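Local coordinates for protein pyridoxal kinase (Lactobacillus plantarum, PDB 3H74) that probably phosphorylates pyridoxal at its 5'-hydroxyl with ATP as donor, and belongs to the ribokinase-like superfamily of small-molecule kinases, at residues W191-E194 and V198-C201; A222-R227 and L235-Q240. All coordinates share one frame; numbering follows the deposited sequence.

Contact 1. Residues W191-E194 and V198-C201; sequences WLDE and VQYC
With CG of Trp191 lodged between its backbone N and carbonyl carbon (chi1 75°), the indole swings across to the partner strand, where CB of Gln199 lies over one face of its six-membered ring. The two are a hydrogen-bonded pair of an antiparallel beta hairpin, strands 186-192 and 198-204, at one side of a three-stranded sheet. Gln199 N gives a nearly linear bond to Trp191 O at 2.7 Å, and Trp191 N returns one to Gln199 O at 3.1 Å. Over the ring a CH-pi contact forms, Gln199 CB standing 3.6 Å from the centroid of the six-membered ring of Trp191 and close to its normal. Cys201 SG comes in obliquely, 3.9 Å from Trp191 CZ3, a sulfur-aromatic contact. Leu231, Ala232 and Leu235 of helix 231-251 also touch the indole, which thus links hairpin and helix. Replacing the indole of Trp191 by the methyl of an alanine here would probably leave Gln199 CB and Cys201 SG without their aromatic partner and open a gap between hairpin and helix. On the other face of the sheet Leu192 and Val198, the next pair, meet through methyls against helix 159-167. Toward the turn, the bend of Gln199 at chi2 (-60°) carries its amide back to Asp193, whose OD1 accepts from His197 N within the connecting loop. The other carboxylate oxygen, Asp193 OD2, takes Gln199 NE2 at 2.9 Å from above the carboxylate plane, 46° out of it.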
ATOM      1  N   TRP A 191       3.592 -12.743  -8.385  1.00  9.79           N
ATOM      2  CA  TRP A 191       2.610 -12.237  -9.337  1.00 10.52           C
ATOM      3  C   TRP A 191       2.635 -13.097 -10.602  1.00 11.08           C
ATOM      4  O   TRP A 191       3.553 -13.905 -10.796  1.00 11.64           O
ATOM      5  CB  TRP A 191       2.894 -10.764  -9.671  1.00 10.50           C
ATOM      6  CG  TRP A 191       4.053 -10.565 -10.592  1.00 10.93           C
ATOM      7  CD1 TRP A 191       3.989 -10.275 -11.922  1.00 11.72           C
ATOM      8  CD2 TRP A 191       5.450 -10.639 -10.265  1.00 11.34           C
ATOM      9  NE1 TRP A 191       5.248 -10.174 -12.445  1.00 12.74           N
ATOM     10  CE2 TRP A 191       6.166 -10.395 -11.453  1.00 12.21           C
ATOM     11  CE3 TRP A 191       6.166 -10.890  -9.084  1.00 10.57           C
ATOM     12  CZ2 TRP A 191       7.560 -10.385 -11.500  1.00 12.19           C
ATOM     13  CZ3 TRP A 191       7.559 -10.889  -9.136  1.00 11.95           C
ATOM     14  CH2 TRP A 191       8.238 -10.634 -10.334  1.00 12.61           C
ATOM     15  N   LEU A 192       1.636 -12.911 -11.460  1.00 12.27           N
ATOM     16  CA  LEU A 192       1.579 -13.622 -12.738  1.00 13.06           C
ATOM     17  C   LEU A 192       2.166 -12.765 -13.844  1.00 13.77           C
ATOM     18  O   LEU A 192       1.804 -11.598 -13.984  1.00 13.58           O
ATOM     19  CB  LEU A 192       0.135 -13.984 -13.089  1.00 13.52           C
ATOM     20  CG  LEU A 192      -0.628 -14.947 -12.175  1.00 14.27           C
ATOM     21  CD1 LEU A 192      -2.086 -15.009 -12.598  1.00 15.97           C
ATOM     22  CD2 LEU A 192      -0.009 -16.338 -12.148  1.00 15.76           C
ATOM     23  N   ASP A 193       3.044 -13.329 -14.632  1.00 14.91           N
ATOM     24  CA  ASP A 193       3.518 -12.695 -15.837  1.00 16.55           C
ATOM     25  C   ASP A 193       2.472 -12.785 -16.939  1.00 17.57           C
ATOM     26  O   ASP A 193       1.448 -13.376 -16.766  1.00 17.32           O
ATOM     27  CB  ASP A 193       4.915 -13.222 -16.264  1.00 16.77           C
ATOM     28  CG  ASP A 193       4.916 -14.655 -16.779  1.00 17.01           C
ATOM     29  OD1 ASP A 193       3.914 -15.209 -17.043  1.00 17.82           O
ATOM     30  OD2 ASP A 193       6.003 -15.160 -16.842  1.00 19.33           O
ATOM     31  N   GLU A 194       2.787 -12.176 -18.072  1.00 19.25           N
ATOM     32  CA  GLU A 194       1.863 -12.151 -19.183  1.00 21.29           C
ATOM     33  C   GLU A 194       1.451 -13.530 -19.703  1.00 21.36           C
ATOM     34  O   GLU A 194       0.395 -13.681 -20.248  1.00 22.17           O
ATOM     35  CB  GLU A 194       2.488 -11.380 -20.295  1.00 21.32           C
ATOM     36  CG  GLU A 194       2.485  -9.973 -20.075  1.00 23.24           C
ATOM     37  CD  GLU A 194       2.179  -9.253 -21.375  1.00 23.62           C
ATOM     38  OE1 GLU A 194       2.506  -9.801 -22.418  1.00 27.62           O
ATOM     39  OE2 GLU A 194       1.476  -8.231 -21.341  1.00 27.30           O
ATOM     40  N   VAL A 198       3.713 -17.986 -12.589  1.00 18.09           N
ATOM     41  CA  VAL A 198       3.977 -17.359 -11.297  1.00 17.32           C
ATOM     42  C   VAL A 198       5.430 -16.918 -11.242  1.00 16.87           C
ATOM     43  O   VAL A 198       6.356 -17.721 -11.427  1.00 17.21           O
ATOM     44  CB  VAL A 198       3.659 -18.309 -10.117  1.00 17.24           C
ATOM     45  CG1 VAL A 198       4.089 -17.691  -8.775  1.00 17.14           C
ATOM     46  CG2 VAL A 198       2.180 -18.654 -10.093  1.00 17.39           C
ATOM     47  N   GLN A 199       5.622 -15.626 -11.011  1.00 15.83           N
ATOM     48  CA  GLN A 199       6.949 -15.077 -10.818  1.00 15.26           C
ATOM     49  C   GLN A 199       7.122 -14.656  -9.366  1.00 14.89           C
ATOM     50  O   GLN A 199       6.148 -14.390  -8.660  1.00 13.80           O
ATOM     51  CB  GLN A 199       7.193 -13.895 -11.758  1.00 15.65           C
ATOM     52  CG  GLN A 199       7.113 -14.230 -13.251  1.00 17.43           C
ATOM     53  CD  GLN A 199       8.118 -15.285 -13.695  1.00 20.01           C
ATOM     54  OE1 GLN A 199       9.176 -15.465 -13.082  1.00 21.37           O
ATOM     55  NE2 GLN A 199       7.788 -15.992 -14.768  1.00 21.59           N
ATOM     56  N   TYR A 200       8.356 -14.600  -8.919  1.00 14.95           N
ATOM     57  CA  TYR A 200       8.677 -14.217  -7.551  1.00 15.11           C
ATOM     58  C   TYR A 200       9.922 -13.421  -7.500  1.00 15.73           C
ATOM     59  O   TYR A 200      10.880 -13.700  -8.157  1.00 16.76           O
ATOM     60  CB  TYR A 200       8.851 -15.475  -6.691  1.00 14.66           C
ATOM     61  CG  TYR A 200       9.254 -15.255  -5.239  1.00 14.06           C
ATOM     62  CD1 TYR A 200       8.297 -15.032  -4.268  1.00 13.18           C
ATOM     63  CD2 TYR A 200      10.552 -15.294  -4.839  1.00 13.87           C
ATOM     64  CE1 TYR A 200       8.631 -14.836  -2.959  1.00 12.81           C
ATOM     65  CE2 TYR A 200      10.872 -15.140  -3.533  1.00 13.56           C
ATOM     66  CZ  TYR A 200       9.918 -14.893  -2.591  1.00 12.87           C
ATOM     67  OH  TYR A 200      10.273 -14.703  -1.295  1.00 12.82           O
ATOM     68  N   CYS A 201       9.949 -12.432  -6.675  1.00 15.69           N
ATOM     69  CA  CYS A 201      11.209 -11.886  -6.290  1.00 16.35           C
ATOM     70  C   CYS A 201      11.152 -11.511  -4.833  1.00 15.62           C
ATOM     71  O   CYS A 201      10.179 -11.113  -4.333  1.00 15.91           O
ATOM     72  CB  CYS A 201      11.593 -10.719  -7.117  1.00 17.31           C
ATOM     73  SG  CYS A 201      10.519  -9.412  -7.065  1.00 20.14           S
TER

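Contact 2. Residues A222-R227 and L235-Q240; sequences AGLLGR and LARANQ
Leu224, near the end of helix 213-226, lays both its methyls against the aliphatic chain of Arg237 on helix 231-251, and this one pair makes most of the contact. Arg237 leaves its helix extended: CG anti to the backbone N (chi1 175°) and a likewise extended chi2 run CG and CD on past Leu224 CD1, beyond CB, before the chain bends at chi3. The closest approach is Leu224 CD1 to Arg237 CD, 3.9 Å; Leu224 CD2 sits 4.0 Å from the same Arg237 CD, so the methylene is held by both branches. The two side chains cross at about a right angle. On the buried side Leu224 CD1 also lies 4.4 Å from Ala238 N. The small Ala238 turns its methyl toward helix 213-226, where it packs on Leu217, Val220 and Ile221, one to two turns earlier than Leu224.

The looser part is the far end of Arg237, a residue only partly buried. Leu224 CD2 lies at the edge of its guanidinium, near the plane of that group, without a polar bond between the two segments. Tyr229, in the short link joining the helices, touches both Leu224 and Arg237. The CA atoms of Leu224 and Ala238 are 8.3 Å apart, a distance the longer side chains span.

Away from the interface, Asn239 turns its amide back onto its own helix, ND2 reaching Leu235 O at 2.6 Å. That oxygen also accepts Asn239 N, the two donors coming from opposite faces of the carbonyl plane. Leucine methyls laid on the aliphatic part of an arginine, beside a small alanine, are plain apolar packing of a helical hairpin, here two consecutive helices in the ribokinase-like fold.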
ATOM      1  N   ALA A 222       4.401   2.243  -6.206  1.00  5.93           N
ATOM      2  CA  ALA A 222       3.637   3.235  -6.948  1.00  6.26           C
ATOM      3  C   ALA A 222       4.563   4.263  -7.579  1.00  6.71           C
ATOM      4  O   ALA A 222       4.367   4.636  -8.743  1.00  6.96           O
ATOM      5  CB  ALA A 222       2.616   3.908  -6.059  1.00  6.83           C
ATOM      6  N   GLY A 223       5.563   4.725  -6.825  1.00  6.62           N
ATOM      7  CA  GLY A 223       6.498   5.720  -7.328  1.00  7.37           C
ATOM      8  C   GLY A 223       7.291   5.232  -8.524  1.00  7.12           C
ATOM      9  O   GLY A 223       7.489   5.965  -9.498  1.00  8.44           O
ATOM     10  N   LEU A 224       7.758   3.992  -8.464  1.00  7.21           N
ATOM     11  CA  LEU A 224       8.527   3.428  -9.577  1.00  7.19           C
ATOM     12  C   LEU A 224       7.658   3.172 -10.808  1.00  7.05           C
ATOM     13  O   LEU A 224       8.052   3.490 -11.937  1.00  7.50           O
ATOM     14  CB  LEU A 224       9.263   2.157  -9.148  1.00  6.93           C
ATOM     15  CG  LEU A 224      10.387   2.360  -8.130  1.00  8.06           C
ATOM     16  CD1 LEU A 224      10.826   1.019  -7.567  1.00  8.54           C
ATOM     17  CD2 LEU A 224      11.579   3.099  -8.753  1.00  7.79           C
ATOM     18  N   LEU A 225       6.466   2.629 -10.591  1.00  7.01           N
ATOM     19  CA  LEU A 225       5.561   2.396 -11.712  1.00  7.77           C
ATOM     20  C   LEU A 225       5.183   3.707 -12.382  1.00  8.12           C
ATOM     21  O   LEU A 225       5.132   3.786 -13.608  1.00  8.63           O
ATOM     22  CB  LEU A 225       4.315   1.647 -11.269  1.00  7.76           C
ATOM     23  CG  LEU A 225       4.541   0.209 -10.806  1.00  7.81           C
ATOM     24  CD1 LEU A 225       3.245  -0.348 -10.269  1.00  9.19           C
ATOM     25  CD2 LEU A 225       5.076  -0.666 -11.943  1.00  9.93           C
ATOM     26  N   GLY A 226       4.950   4.745 -11.581  1.00  7.84           N
ATOM     27  CA  GLY A 226       4.572   6.050 -12.119  1.00  9.48           C
ATOM     28  C   GLY A 226       5.672   6.710 -12.917  1.00 10.90           C
ATOM     29  O   GLY A 226       5.415   7.621 -13.699  1.00 11.58           O
ATOM     30  N   ARG A 227       6.904   6.248 -12.725  1.00 11.36           N
ATOM     31  CA  ARG A 227       8.050   6.781 -13.461  1.00 12.89           C
ATOM     32  C   ARG A 227       8.405   5.900 -14.661  1.00 13.48           C
ATOM     33  O   ARG A 227       9.417   6.128 -15.328  1.00 14.70           O
ATOM     34  CB  ARG A 227       9.255   7.006 -12.532  1.00 13.13           C
ATOM     35  CG  ARG A 227       9.061   8.125 -11.488  1.00 14.64           C
ATOM     36  CD  ARG A 227       9.239   9.547 -12.041  1.00 15.37           C
ATOM     37  NE  ARG A 227       8.731  10.563 -11.111  1.00 15.25           N
ATOM     38  CZ  ARG A 227       7.517  11.102 -11.182  1.00 15.28           C
ATOM     39  NH1 ARG A 227       6.671  10.743 -12.148  1.00 16.19           N
ATOM     40  NH2 ARG A 227       7.140  12.003 -10.286  1.00 17.05           N
ATOM     41  N   LEU A 235       9.283  -4.453  -8.833  1.00  7.91           N
ATOM     42  CA  LEU A 235       9.132  -5.295  -7.652  1.00  8.41           C
ATOM     43  C   LEU A 235      10.482  -5.724  -7.098  1.00  9.09           C
ATOM     44  O   LEU A 235      10.671  -5.750  -5.886  1.00  8.83           O
ATOM     45  CB  LEU A 235       8.238  -6.502  -7.942  1.00  8.41           C
ATOM     46  CG  LEU A 235       6.794  -6.171  -8.314  1.00  8.37           C
ATOM     47  CD1 LEU A 235       6.040  -7.449  -8.650  1.00  8.60           C
ATOM     48  CD2 LEU A 235       6.078  -5.388  -7.201  1.00  8.98           C
ATOM     49  N   ALA A 236      11.424  -6.030  -7.985  1.00  9.21           N
ATOM     50  CA  ALA A 236      12.775  -6.394  -7.558  1.00  9.66           C
ATOM     51  C   ALA A 236      13.417  -5.244  -6.774  1.00  9.34           C
ATOM     52  O   ALA A 236      13.927  -5.448  -5.672  1.00  9.72           O
ATOM     53  CB  ALA A 236      13.628  -6.799  -8.754  1.00 10.97           C
ATOM     54  N   ARG A 237      13.365  -4.035  -7.330  1.00  8.72           N
ATOM     55  CA  ARG A 237      13.964  -2.878  -6.670  1.00  8.35           C
ATOM     56  C   ARG A 237      13.247  -2.548  -5.362  1.00  7.52           C
ATOM     57  O   ARG A 237      13.898  -2.264  -4.345  1.00  7.56           O
ATOM     58  CB  ARG A 237      13.973  -1.665  -7.592  1.00  8.46           C
ATOM     59  CG  ARG A 237      14.470  -0.384  -6.933  1.00 11.24           C
ATOM     60  CD  ARG A 237      14.654   0.701  -7.966  1.00 13.82           C
ATOM     61  NE  ARG A 237      15.918   0.523  -8.667  1.00 17.98           N
ATOM     62  CZ  ARG A 237      16.133   0.791  -9.953  1.00 20.04           C
ATOM     63  NH1 ARG A 237      17.338   0.590 -10.467  1.00 22.25           N
ATOM     64  NH2 ARG A 237      15.156   1.244 -10.732  1.00 21.95           N
ATOM     65  N   ALA A 238      11.915  -2.592  -5.372  1.00  7.43           N
ATOM     66  CA  ALA A 238      11.145  -2.253  -4.180  1.00  7.23           C
ATOM     67  C   ALA A 238      11.468  -3.196  -3.028  1.00  7.74           C
ATOM     68  O   ALA A 238      11.624  -2.767  -1.885  1.00  6.93           O
ATOM     69  CB  ALA A 238       9.661  -2.255  -4.480  1.00  7.66           C
ATOM     70  N   ASN A 239      11.604  -4.472  -3.332  1.00  8.29           N
ATOM     71  CA  ASN A 239      11.976  -5.436  -2.281  1.00  9.06           C
ATOM     72  C   ASN A 239      13.379  -5.197  -1.705  1.00  9.05           C
ATOM     73  O   ASN A 239      13.601  -5.271  -0.540  1.00  9.11           O
ATOM     74  CB  ASN A 239      11.763  -6.881  -2.832  1.00 10.49           C
ATOM     75  CG  ASN A 239      10.289  -7.261  -2.804  1.00 11.79           C
ATOM     76  OD1 ASN A 239       9.801  -7.643  -1.826  1.00 16.56           O
ATOM     77  ND2 ASN A 239       9.607  -6.989  -3.847  1.00 14.32           N
ATOM     78  N   GLN A 240      14.295  -4.876  -2.582  1.00  8.86           N
ATOM     79  CA  GLN A 240      15.642  -4.580  -2.172  1.00  9.29           C
ATOM     80  C   GLN A 240      15.669  -3.317  -1.295  1.00  8.24           C
ATOM     81  O   GLN A 240      16.306  -3.281  -0.293  1.00  8.16           O
ATOM     82  CB  GLN A 240      16.595  -4.375  -3.359  1.00 10.05           C
ATOM     83  CG  GLN A 240      17.931  -3.755  -2.819  1.00 14.16           C
ATOM     84  CD  GLN A 240      19.133  -3.846  -3.773  1.00 18.06           C
ATOM     85  OE1 GLN A 240      19.377  -2.898  -4.536  1.00 19.46           O
ATOM     86  NE2 GLN A 240      19.871  -4.945  -3.705  1.00 20.71           N
TER

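Contact 1 joins neighbouring strands near the periphery and is only partly buried; contact 2 joins consecutive helices in a more central, buried place, its centre about 12 Å from that of the chain against 19 Å. The chemistry follows: the hairpin combines paired backbone bonds, an amide-carboxylate bond and an aromatic face, whereas the helices meet mainly through aliphatic carbon, with no polar bond between the two segments. Helix 231-251 is shared ground. Its Leu235 touches both Trp191 and Ile221 of helix 213-226, where hairpin and helix pair meet, with Trp191 CE3 3.5 Å from Leu235 CD1 and Cys201 SG 3.6 Å from Ala236 N. Along the chain the hairpin precedes the helix pair.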